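Long-range contacts in cellulose-binding protein (Saccharophagus degradans, PDB 2YHG), which probably acts in carbohydrate metabolism as a glycosidic-bond hydrolase, combining a nucleoside hydrolase-like domain with a C-terminal beta domain: residues Val48-Glu56 with Ile311-Trp321; Ala330-Asn339 with Leu359-Asp370. All blocks are in the same frame, centred on the assembly; numbering follows the deposited sequence.

Contact 1: residues Val48-Glu56 with Ile311-Trp321. With ZN (zinc ion), chain I.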
loop_
_atom_site.group_PDB
_atom_site.type_symbol
_atom_site.label_atom_id
_atom_site.label_comp_id
_atom_site.label_asym_id
_atom_site.label_seq_id
_atom_site.Cartn_x
_atom_site.Cartn_y
_atom_site.Cartn_z
ATOM N N VAL A 48 -11.636 0.776 -7.135
ATOM C CA VAL A 48 -12.528 -0.331 -6.796
ATOM C C VAL A 48 -11.822 -1.340 -5.891
ATOM O O VAL A 48 -12.383 -1.760 -4.874
ATOM C CB VAL A 48 -13.080 -0.987 -8.075
ATOM C CG1 VAL A 48 -13.798 -2.308 -7.717
ATOM C CG2 VAL A 48 -14.037 -0.024 -8.807
ATOM N N ARG A 49 -10.603 -1.733 -6.248
ATOM C CA ARG A 49 -9.879 -2.673 -5.396
ATOM C C ARG A 49 -9.636 -2.088 -4.008
ATOM O O ARG A 49 -9.859 -2.754 -2.987
ATOM C CB ARG A 49 -8.560 -3.120 -6.012
ATOM C CG ARG A 49 -7.908 -4.216 -5.177
ATOM C CD ARG A 49 -6.464 -4.485 -5.504
ATOM N NE ARG A 49 -6.267 -4.866 -6.913
ATOM C CZ ARG A 49 -6.034 -6.081 -7.380
ATOM N NH1 ARG A 49 -5.805 -7.109 -6.583
ATOM N NH2 ARG A 49 -5.960 -6.248 -8.689
ATOM N N GLN A 50 -9.214 -0.827 -3.941
ATOM C CA GLN A 50 -8.972 -0.217 -2.638
ATOM C C GLN A 50 -10.263 -0.258 -1.809
ATOM O O GLN A 50 -10.215 -0.506 -0.586
ATOM C CB GLN A 50 -8.463 1.205 -2.779
ATOM C CG GLN A 50 -8.404 2.029 -1.500
ATOM C CD GLN A 50 -7.392 1.556 -0.470
ATOM O OE1 GLN A 50 -6.314 2.148 -0.350
ATOM N NE2 GLN A 50 -7.725 0.517 0.276
ATOM N N LEU A 51 -11.396 0.014 -2.411
ATOM C CA LEU A 51 -12.643 0.047 -1.642
ATOM C C LEU A 51 -13.017 -1.303 -1.058
ATOM O O LEU A 51 -13.444 -1.362 0.090
ATOM C CB LEU A 51 -13.761 0.666 -2.455
ATOM C CG LEU A 51 -13.580 2.167 -2.728
ATOM C CD1 LEU A 51 -14.660 2.593 -3.713
ATOM C CD2 LEU A 51 -13.649 2.970 -1.483
ATOM N N VAL A 52 -12.860 -2.378 -1.807
ATOM C CA VAL A 52 -13.201 -3.699 -1.252
ATOM C C VAL A 52 -12.138 -4.215 -0.290
ATOM O O VAL A 52 -12.376 -5.191 0.415
ATOM C CB VAL A 52 -13.571 -4.739 -2.329
ATOM C CG1 VAL A 52 -14.756 -4.271 -3.157
ATOM C CG2 VAL A 52 -12.372 -5.139 -3.193
ATOM N N MET A 53 -10.997 -3.536 -0.237
ATOM C CA MET A 53 -9.936 -3.757 0.756
ATOM C C MET A 53 -10.008 -2.751 1.914
ATOM O O MET A 53 -9.148 -2.796 2.789
ATOM C CB MET A 53 -8.526 -3.659 0.074
ATOM C CG MET A 53 -8.267 -4.775 -0.944
ATOM S SD MET A 53 -6.651 -4.682 -1.713
ATOM C CE MET A 53 -5.623 -5.230 -0.358
ATOM N N ALA A 54 -10.977 -1.850 1.910
ATOM C CA ALA A 54 -10.880 -0.663 2.766
ATOM C C ALA A 54 -10.984 -0.968 4.254
ATOM O O ALA A 54 -10.570 -0.183 5.085
ATOM C CB ALA A 54 -11.893 0.399 2.362
ATOM N N ASN A 55 -11.561 -2.110 4.612
ATOM C CA ASN A 55 -11.593 -2.529 6.004
ATOM C C ASN A 55 -10.191 -2.727 6.600
ATOM O O ASN A 55 -10.040 -2.744 7.821
ATOM C CB ASN A 55 -12.369 -3.849 6.148
ATOM C CG ASN A 55 -11.603 -5.008 5.550
ATOM O OD1 ASN A 55 -11.367 -5.026 4.335
ATOM N ND2 ASN A 55 -11.176 -5.959 6.387
ATOM N N GLU A 56 -9.175 -2.893 5.759
ATOM C CA GLU A 56 -7.809 -3.136 6.207
ATOM C C GLU A 56 -7.017 -1.860 6.440
ATOM O O GLU A 56 -5.866 -1.966 6.880
ATOM C CB GLU A 56 -7.033 -3.976 5.156
ATOM C CG GLU A 56 -7.705 -5.273 4.766
ATOM C CD GLU A 56 -7.858 -6.294 5.881
ATOM O OE1 GLU A 56 -7.149 -6.207 6.929
ATOM O OE2 GLU A 56 -8.594 -7.289 5.639
ATOM N N ILE A 311 -2.362 -11.873 -3.974
ATOM C CA ILE A 311 -3.016 -10.639 -4.392
ATOM C C ILE A 311 -4.280 -10.943 -5.197
ATOM O O ILE A 311 -5.352 -10.382 -4.937
ATOM C CB ILE A 311 -2.065 -9.749 -5.220
ATOM C CG1 ILE A 311 -0.917 -9.223 -4.348
ATOM C CG2 ILE A 311 -2.822 -8.633 -5.915
ATOM C CD1 ILE A 311 0.215 -8.562 -5.128
ATOM N N HIS A 312 -4.164 -11.841 -6.171
ATOM C CA HIS A 312 -5.301 -12.095 -7.029
ATOM C C HIS A 312 -6.421 -12.826 -6.305
ATOM O O HIS A 312 -7.612 -12.531 -6.495
ATOM C CB HIS A 312 -4.904 -12.892 -8.266
ATOM C CG HIS A 312 -3.874 -12.207 -9.100
ATOM N ND1 HIS A 312 -3.763 -10.836 -9.193
ATOM C CD2 HIS A 312 -2.872 -12.724 -9.847
ATOM C CE1 HIS A 312 -2.709 -10.560 -9.945
ATOM N NE2 HIS A 312 -2.173 -11.680 -10.390
ATOM N N ASN A 313 -6.048 -13.761 -5.450
ATOM C CA ASN A 313 -7.050 -14.503 -4.706
ATOM C C ASN A 313 -7.769 -13.582 -3.723
ATOM O O ASN A 313 -8.988 -13.680 -3.525
ATOM C CB ASN A 313 -6.429 -15.695 -3.981
ATOM C CG ASN A 313 -6.002 -16.782 -4.922
ATOM O OD1 ASN A 313 -6.041 -16.653 -6.160
ATOM N ND2 ASN A 313 -5.555 -17.885 -4.323
ATOM N N ASP A 314 -7.020 -12.661 -3.109
ATOM C CA ASP A 314 -7.579 -11.683 -2.209
ATOM C C ASP A 314 -8.694 -10.883 -2.892
ATOM O O ASP A 314 -9.798 -10.746 -2.356
ATOM C CB ASP A 314 -6.458 -10.780 -1.719
ATOM C CG ASP A 314 -6.907 -9.726 -0.764
ATOM O OD1 ASP A 314 -7.669 -10.005 0.193
ATOM O OD2 ASP A 314 -6.478 -8.580 -0.931
ATOM N N PHE A 315 -8.415 -10.310 -4.048
ATOM C CA PHE A 315 -9.392 -9.457 -4.714
ATOM C C PHE A 315 -10.595 -10.299 -5.161
ATOM O O PHE A 315 -11.721 -9.864 -5.068
ATOM C CB PHE A 315 -8.700 -8.751 -5.867
ATOM C CG PHE A 315 -9.500 -7.656 -6.571
ATOM C CD1 PHE A 315 -10.522 -6.975 -5.993
ATOM C CD2 PHE A 315 -9.097 -7.248 -7.826
ATOM C CE1 PHE A 315 -11.151 -5.932 -6.657
ATOM C CE2 PHE A 315 -9.699 -6.186 -8.485
ATOM C CZ PHE A 315 -10.733 -5.529 -7.900
ATOM N N GLN A 316 -10.338 -11.495 -5.660
ATOM C CA GLN A 316 -11.423 -12.421 -6.042
ATOM C C GLN A 316 -12.379 -12.637 -4.876
ATOM O O GLN A 316 -13.608 -12.532 -5.034
ATOM C CB GLN A 316 -10.844 -13.715 -6.562
ATOM C CG GLN A 316 -11.892 -14.757 -6.873
ATOM C CD GLN A 316 -11.355 -16.111 -7.260
ATOM O OE1 GLN A 316 -10.196 -16.277 -7.623
ATOM N NE2 GLN A 316 -12.228 -17.114 -7.194
ATOM N N ALA A 317 -11.849 -12.985 -3.704
ATOM C CA ALA A 317 -12.690 -13.233 -2.539
ATOM C C ALA A 317 -13.428 -11.992 -2.128
ATOM O O ALA A 317 -14.608 -12.071 -1.768
ATOM C CB ALA A 317 -11.853 -13.760 -1.383
ATOM N N ARG A 318 -12.772 -10.825 -2.180
ATOM C CA ARG A 318 -13.445 -9.604 -1.749
ATOM C C ARG A 318 -14.589 -9.194 -2.679
ATOM O O ARG A 318 -15.569 -8.618 -2.217
ATOM C CB ARG A 318 -12.426 -8.487 -1.557
ATOM C CG ARG A 318 -11.502 -8.724 -0.399
ATOM C CD ARG A 318 -10.349 -7.747 -0.386
ATOM N NE ARG A 318 -9.441 -7.950 0.737
ATOM C CZ ARG A 318 -9.672 -7.568 1.974
ATOM N NH1 ARG A 318 -10.706 -6.805 2.272
ATOM N NH2 ARG A 318 -8.821 -7.931 2.916
ATOM N N MET A 319 -14.475 -9.484 -3.964
ATOM C CA MET A 319 -15.600 -9.261 -4.852
ATOM C C MET A 319 -16.740 -10.242 -4.600
ATOM O O MET A 319 -17.903 -9.913 -4.844
ATOM C CB MET A 319 -15.174 -9.293 -6.307
ATOM C CG MET A 319 -14.255 -8.136 -6.694
ATOM S SD MET A 319 -14.900 -6.482 -6.348
ATOM C CE MET A 319 -16.339 -6.487 -7.385
ATOM N N ASP A 320 -16.440 -11.418 -4.054
ATOM C CA ASP A 320 -17.474 -12.289 -3.504
ATOM C C ASP A 320 -18.126 -11.680 -2.290
ATOM O O ASP A 320 -19.354 -11.735 -2.172
ATOM C CB ASP A 320 -16.895 -13.662 -3.192
ATOM C CG ASP A 320 -16.375 -14.378 -4.426
ATOM O OD1 ASP A 320 -16.746 -13.979 -5.577
ATOM O OD2 ASP A 320 -15.603 -15.357 -4.251
ATOM N N TRP A 321 -17.340 -11.111 -1.385
ATOM C CA TRP A 321 -17.914 -10.402 -0.261
ATOM C C TRP A 321 -18.941 -9.381 -0.736
ATOM O O TRP A 321 -19.983 -9.193 -0.117
ATOM C CB TRP A 321 -16.862 -9.691 0.577
ATOM C CG TRP A 321 -15.843 -10.513 1.238
ATOM C CD1 TRP A 321 -15.637 -11.853 1.137
ATOM C CD2 TRP A 321 -14.787 -10.007 2.041
ATOM N NE1 TRP A 321 -14.521 -12.212 1.836
ATOM C CE2 TRP A 321 -13.978 -11.100 2.410
ATOM C CE3 TRP A 321 -14.469 -8.741 2.504
ATOM C CZ2 TRP A 321 -12.866 -10.967 3.252
ATOM C CZ3 TRP A 321 -13.365 -8.601 3.347
ATOM C CH2 TRP A 321 -12.588 -9.697 3.705
HETATM ZN ZN ZN I . -16.275 -14.585 -7.488
HETATM O O HOH W 1 -5.871 -9.127 -8.740
HETATM O O HOH W 2 -5.807 -7.707 -3.748
HETATM O O HOH W 3 -14.681 -13.243 -7.504
HETATM O O HOH W 4 -15.086 -16.136 -6.676
HETATM O O HOH W 5 -15.723 -15.400 -9.303
#
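Helix 42-52 of the nucleoside hydrolase-like domain is crossed by helix 308-323, which brings Arg318 against its C-terminal end and Phe315 against Arg49; the short segments 48-52 and 311-321 pass with axes 10.0 Å apart at 71°. Arg318, extended from CG to NE, carries its guanidinium beyond the last turn of the partner helix. There Arg318 NH1 donates to Val52 O at 3.0 Å and to Asn55 OD1 at 2.8 Å, each acceptor using an in-plane lone pair. Arg318 NH2 forms a salt bridge with Glu56 OE2 at 2.8 Å, met on the anti side of the carboxylate, while NE is paired with Asp314 OD1, which also has His333 as partner. Bonds from all three nitrogens should fix the rotation of the group, which lies between Trp321 CH2 over one face and Met53 CB over the other. One turn back along helix 308-323, Val52 CG2 reaches the edge of Phe315 at CE1, 3.8 Å away. Arg49, its NE salt-bridged to Glu242, lies across that ring. With CG anti to the backbone N (chi1 -174°), Arg49 CG stands 3.8 Å from the Phe315 centroid, 8° off the normal, a CH-pi contact, and Arg49 CZ comes within 3.3 Å of Phe315 CD2.

Contact 2: residues Ala330-Asn339 with Leu359-Asp370. With CA (calcium ion), chain D.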
loop_
_atom_site.group_PDB
_atom_site.type_symbol
_atom_site.label_atom_id
_atom_site.label_comp_id
_atom_site.label_asym_id
_atom_site.label_seq_id
_atom_site.Cartn_x
_atom_site.Cartn_y
_atom_site.Cartn_z
ATOM N N ALA A 330 -18.751 -17.053 1.194
ATOM C CA ALA A 330 -17.476 -16.572 0.654
ATOM C C ALA A 330 -16.361 -17.012 1.584
ATOM O O ALA A 330 -16.596 -17.355 2.744
ATOM C CB ALA A 330 -17.486 -15.059 0.499
ATOM N N ASN A 331 -15.131 -16.918 1.080
ATOM C CA ASN A 331 -13.961 -17.228 1.875
ATOM C C ASN A 331 -13.386 -15.996 2.551
ATOM O O ASN A 331 -13.427 -14.894 1.998
ATOM C CB ASN A 331 -12.912 -17.896 0.999
ATOM C CG ASN A 331 -11.781 -18.517 1.805
ATOM O OD1 ASN A 331 -11.943 -18.807 2.992
ATOM N ND2 ASN A 331 -10.643 -18.787 1.153
ATOM N N HIS A 332 -12.880 -16.197 3.765
ATOM C CA HIS A 332 -12.219 -15.155 4.545
ATOM C C HIS A 332 -10.814 -15.583 4.968
ATOM O O HIS A 332 -10.512 -16.778 5.067
ATOM C CB HIS A 332 -13.064 -14.791 5.753
ATOM C CG HIS A 332 -14.491 -14.540 5.382
ATOM N ND1 HIS A 332 -15.387 -15.573 5.247
ATOM C CD2 HIS A 332 -15.135 -13.426 4.959
ATOM C CE1 HIS A 332 -16.526 -15.106 4.760
ATOM N NE2 HIS A 332 -16.409 -13.803 4.591
ATOM N N HIS A 333 -9.950 -14.613 5.192
ATOM C CA HIS A 333 -8.535 -14.880 5.381
ATOM C C HIS A 333 -8.258 -15.655 6.665
ATOM O O HIS A 333 -8.872 -15.386 7.697
ATOM C CB HIS A 333 -7.731 -13.609 5.358
ATOM C CG HIS A 333 -8.035 -12.745 4.184
ATOM N ND1 HIS A 333 -9.216 -12.050 4.041
ATOM C CD2 HIS A 333 -7.297 -12.489 3.086
ATOM C CE1 HIS A 333 -9.172 -11.371 2.905
ATOM N NE2 HIS A 333 -8.032 -11.655 2.284
ATOM N N PRO A 334 -7.224 -16.501 6.636
ATOM C CA PRO A 334 -6.778 -17.117 7.883
ATOM C C PRO A 334 -6.111 -16.083 8.783
ATOM O O PRO A 334 -5.743 -14.982 8.347
ATOM C CB PRO A 334 -5.792 -18.170 7.413
ATOM C CG PRO A 334 -5.366 -17.766 6.054
ATOM C CD PRO A 334 -6.456 -16.967 5.464
ATOM N N VAL A 335 -6.006 -16.445 10.058
ATOM C CA VAL A 335 -5.607 -15.549 11.119
ATOM C C VAL A 335 -4.322 -16.089 11.778
ATOM O O VAL A 335 -4.344 -17.139 12.433
ATOM C CB VAL A 335 -6.712 -15.407 12.156
ATOM C CG1 VAL A 335 -6.190 -14.546 13.312
ATOM C CG2 VAL A 335 -7.975 -14.811 11.512
ATOM N N PRO A 336 -3.185 -15.419 11.570
ATOM C CA PRO A 336 -1.942 -15.979 12.101
ATOM C C PRO A 336 -1.761 -15.699 13.577
ATOM O O PRO A 336 -2.071 -14.613 14.064
ATOM C CB PRO A 336 -0.835 -15.234 11.356
ATOM C CG PRO A 336 -1.464 -14.520 10.323
ATOM C CD PRO A 336 -2.922 -14.331 10.622
ATOM N N VAL A 337 -1.141 -16.652 14.259
ATOM C CA VAL A 337 -0.614 -16.479 15.608
ATOM C C VAL A 337 0.766 -17.107 15.630
ATOM O O VAL A 337 0.926 -18.172 15.050
ATOM C CB VAL A 337 -1.545 -17.168 16.642
ATOM C CG1 VAL A 337 -0.928 -17.106 18.035
ATOM C CG2 VAL A 337 -2.947 -16.531 16.603
ATOM N N VAL A 338 1.753 -16.429 16.217
ATOM C CA VAL A 338 3.091 -16.977 16.365
ATOM C C VAL A 338 3.494 -16.833 17.830
ATOM O O VAL A 338 3.475 -15.761 18.378
ATOM C CB VAL A 338 4.099 -16.272 15.456
ATOM C CG1 VAL A 338 5.503 -16.803 15.712
ATOM C CG2 VAL A 338 3.707 -16.461 13.993
ATOM N N ASN A 339 3.851 -17.957 18.440
ATOM C CA ASN A 339 4.268 -18.008 19.827
ATOM C C ASN A 339 3.261 -17.280 20.722
ATOM O O ASN A 339 3.640 -16.482 21.562
ATOM C CB ASN A 339 5.686 -17.482 19.999
ATOM C CG ASN A 339 6.718 -18.411 19.383
ATOM O OD1 ASN A 339 6.405 -19.507 18.940
ATOM N ND2 ASN A 339 7.965 -17.966 19.322
ATOM N N LEU A 359 9.632 -21.092 16.428
ATOM C CA LEU A 359 8.534 -20.225 15.988
ATOM C C LEU A 359 7.346 -21.129 15.697
ATOM O O LEU A 359 7.394 -21.953 14.803
ATOM C CB LEU A 359 8.920 -19.420 14.747
ATOM C CG LEU A 359 10.092 -18.443 14.893
ATOM C CD1 LEU A 359 10.446 -17.832 13.529
ATOM C CD2 LEU A 359 9.844 -17.378 15.932
ATOM N N ASP A 360 6.318 -20.994 16.514
ATOM C CA ASP A 360 5.206 -21.923 16.511
ATOM C C ASP A 360 3.927 -21.187 16.143
ATOM O O ASP A 360 3.493 -20.321 16.886
ATOM C CB ASP A 360 5.083 -22.545 17.916
ATOM C CG ASP A 360 4.080 -23.637 17.995
ATOM O OD1 ASP A 360 3.357 -23.898 17.012
ATOM O OD2 ASP A 360 4.020 -24.238 19.091
ATOM N N ALA A 361 3.377 -21.530 14.980
ATOM C CA ALA A 361 2.166 -20.911 14.484
ATOM C C ALA A 361 0.909 -21.694 14.845
ATOM O O ALA A 361 -0.181 -21.367 14.334
ATOM C CB ALA A 361 2.257 -20.723 12.965
ATOM N N SER A 362 1.009 -22.689 15.710
ATOM C CA SER A 362 -0.208 -23.322 16.253
ATOM C C SER A 362 -1.151 -22.237 16.895
ATOM O O SER A 362 -0.801 -21.357 17.577
ATOM C CB SER A 362 0.226 -24.398 17.295
ATOM O OG SER A 362 1.099 -25.297 16.713
ATOM N N GLY A 363 -2.463 -22.375 16.915
ATOM C CA GLY A 363 -3.048 -21.140 17.422
ATOM C C GLY A 363 -3.754 -20.368 16.313
ATOM O O GLY A 363 -4.525 -19.433 16.534
ATOM N N SER A 364 -2.869 -20.351 15.153
ATOM C CA SER A 364 -3.433 -19.766 13.949
ATOM C C SER A 364 -4.786 -20.431 13.710
ATOM O O SER A 364 -5.004 -21.569 14.104
ATOM C CB SER A 364 -2.514 -19.990 12.756
ATOM O OG SER A 364 -1.248 -19.343 12.886
ATOM N N SER A 365 -5.674 -19.729 13.041
ATOM C CA SER A 365 -7.005 -20.257 12.842
ATOM C C SER A 365 -7.527 -19.807 11.490
ATOM O O SER A 365 -6.983 -18.892 10.863
ATOM C CB SER A 365 -7.949 -19.818 13.962
ATOM O OG SER A 365 -8.047 -18.393 14.004
ATOM N N ASP A 366 -8.642 -20.399 11.074
ATOM C CA ASP A 366 -9.384 -19.905 9.936
ATOM C C ASP A 366 -10.832 -19.740 10.279
ATOM O O ASP A 366 -11.459 -20.674 10.786
ATOM C CB ASP A 366 -9.258 -20.834 8.773
ATOM C CG ASP A 366 -9.893 -20.264 7.537
ATOM O OD1 ASP A 366 -9.250 -19.433 6.886
ATOM O OD2 ASP A 366 -11.078 -20.563 7.262
ATOM N N PRO A 367 -11.402 -18.564 9.968
ATOM C CA PRO A 367 -12.759 -18.278 10.472
ATOM C C PRO A 367 -13.851 -19.020 9.719
ATOM O O PRO A 367 -15.004 -19.098 10.173
ATOM C CB PRO A 367 -12.900 -16.765 10.262
ATOM C CG PRO A 367 -11.925 -16.469 9.120
ATOM C CD PRO A 367 -10.750 -17.376 9.360
ATOM N N ASP A 368 -13.496 -19.636 8.606
ATOM C CA ASP A 368 -14.454 -20.455 7.868
ATOM C C ASP A 368 -14.343 -21.926 8.240
ATOM O O ASP A 368 -15.098 -22.743 7.727
ATOM C CB ASP A 368 -14.231 -20.310 6.370
ATOM C CG ASP A 368 -14.086 -18.884 5.945
ATOM O OD1 ASP A 368 -15.114 -18.175 5.985
ATOM O OD2 ASP A 368 -12.945 -18.443 5.643
ATOM N N GLY A 369 -13.348 -22.276 9.054
ATOM C CA GLY A 369 -13.070 -23.657 9.384
ATOM C C GLY A 369 -12.310 -24.366 8.284
ATOM O O GLY A 369 -12.320 -25.594 8.232
ATOM N N ASP A 370 -11.629 -23.609 7.418
ATOM C CA ASP A 370 -10.780 -24.240 6.428
ATOM C C ASP A 370 -9.565 -24.891 7.100
ATOM O O ASP A 370 -9.164 -24.496 8.190
ATOM C CB ASP A 370 -10.248 -23.197 5.434
ATOM C CG ASP A 370 -11.341 -22.408 4.709
ATOM O OD1 ASP A 370 -12.398 -22.991 4.415
ATOM O OD2 ASP A 370 -11.055 -21.269 4.313
HETATM CA CA CA D . -10.748 -19.126 5.049
HETATM O O HOH W 6 -13.857 -20.969 3.129
#
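A calcium site closes one end of this contact, where Asn331 and His332 meet Asp366, Asp368 and Asp370. The ion takes Asn331 OD1 and His332 O from one segment, and from the other both oxygens of Asp366 with Asp368 OD2 and Asp370 OD2; Asp420 completes the shell, and Asn331 ND2 donates to Pro424 O. Asp368 is bifunctional: Asp368 OD2, 2.4 Å from calcium, also accepts from His332 N, and Asp368 OD1 receives His332 ND1 through its syn lone pair at 2.7 Å. That bond is nearly straight (172°) and within 4° of the imidazole plane, so with that of NE2 to His96 it probably helps hold the ring's rotation. Asp366 and Asp368 belong to a type I turn, Asp366 to Gly369, and Asp370 follows it directly; Asp366 OD2 closes an Asx turn by accepting from Asp368 N, with Asp370 N approaching from the opposite face. Beyond it the segments run antiparallel, joined by a single beta bridge, the hydrogen-bonded pair Val335 and Ser365, with Val335 N to Ser365 O at 2.8 Å. Ser364 OG then takes Val337 N at 3.0 Å while donating to Ala361 O. At the far end, Asn339 OD1 receives Asp360 N at 2.8 Å.

In the fold
Along the chain the two contacts come in series, both segments of contact 1 preceding those of contact 2, and their centres lie 19 Å apart. Helix 308-323 bridges them: one side packs on helix 42-52, which follows the first strand of the six-stranded parallel sheet, while another meets the loop that leads to strand 347-351 of the C-terminal beta domain. Two probable hydrogen bonds join the contacts directly, Asp314 OD1 to His333 NE2 at 2.7 Å and Trp321 NE1 to Asn331 O at 2.9 Å. The helix also supplies Asp320 to zinc, whereas both segments of contact 2 supply calcium ligands. This geometry is consistent with a domain junction in which the metal-bound loop is held against the nucleoside hydrolase-like part.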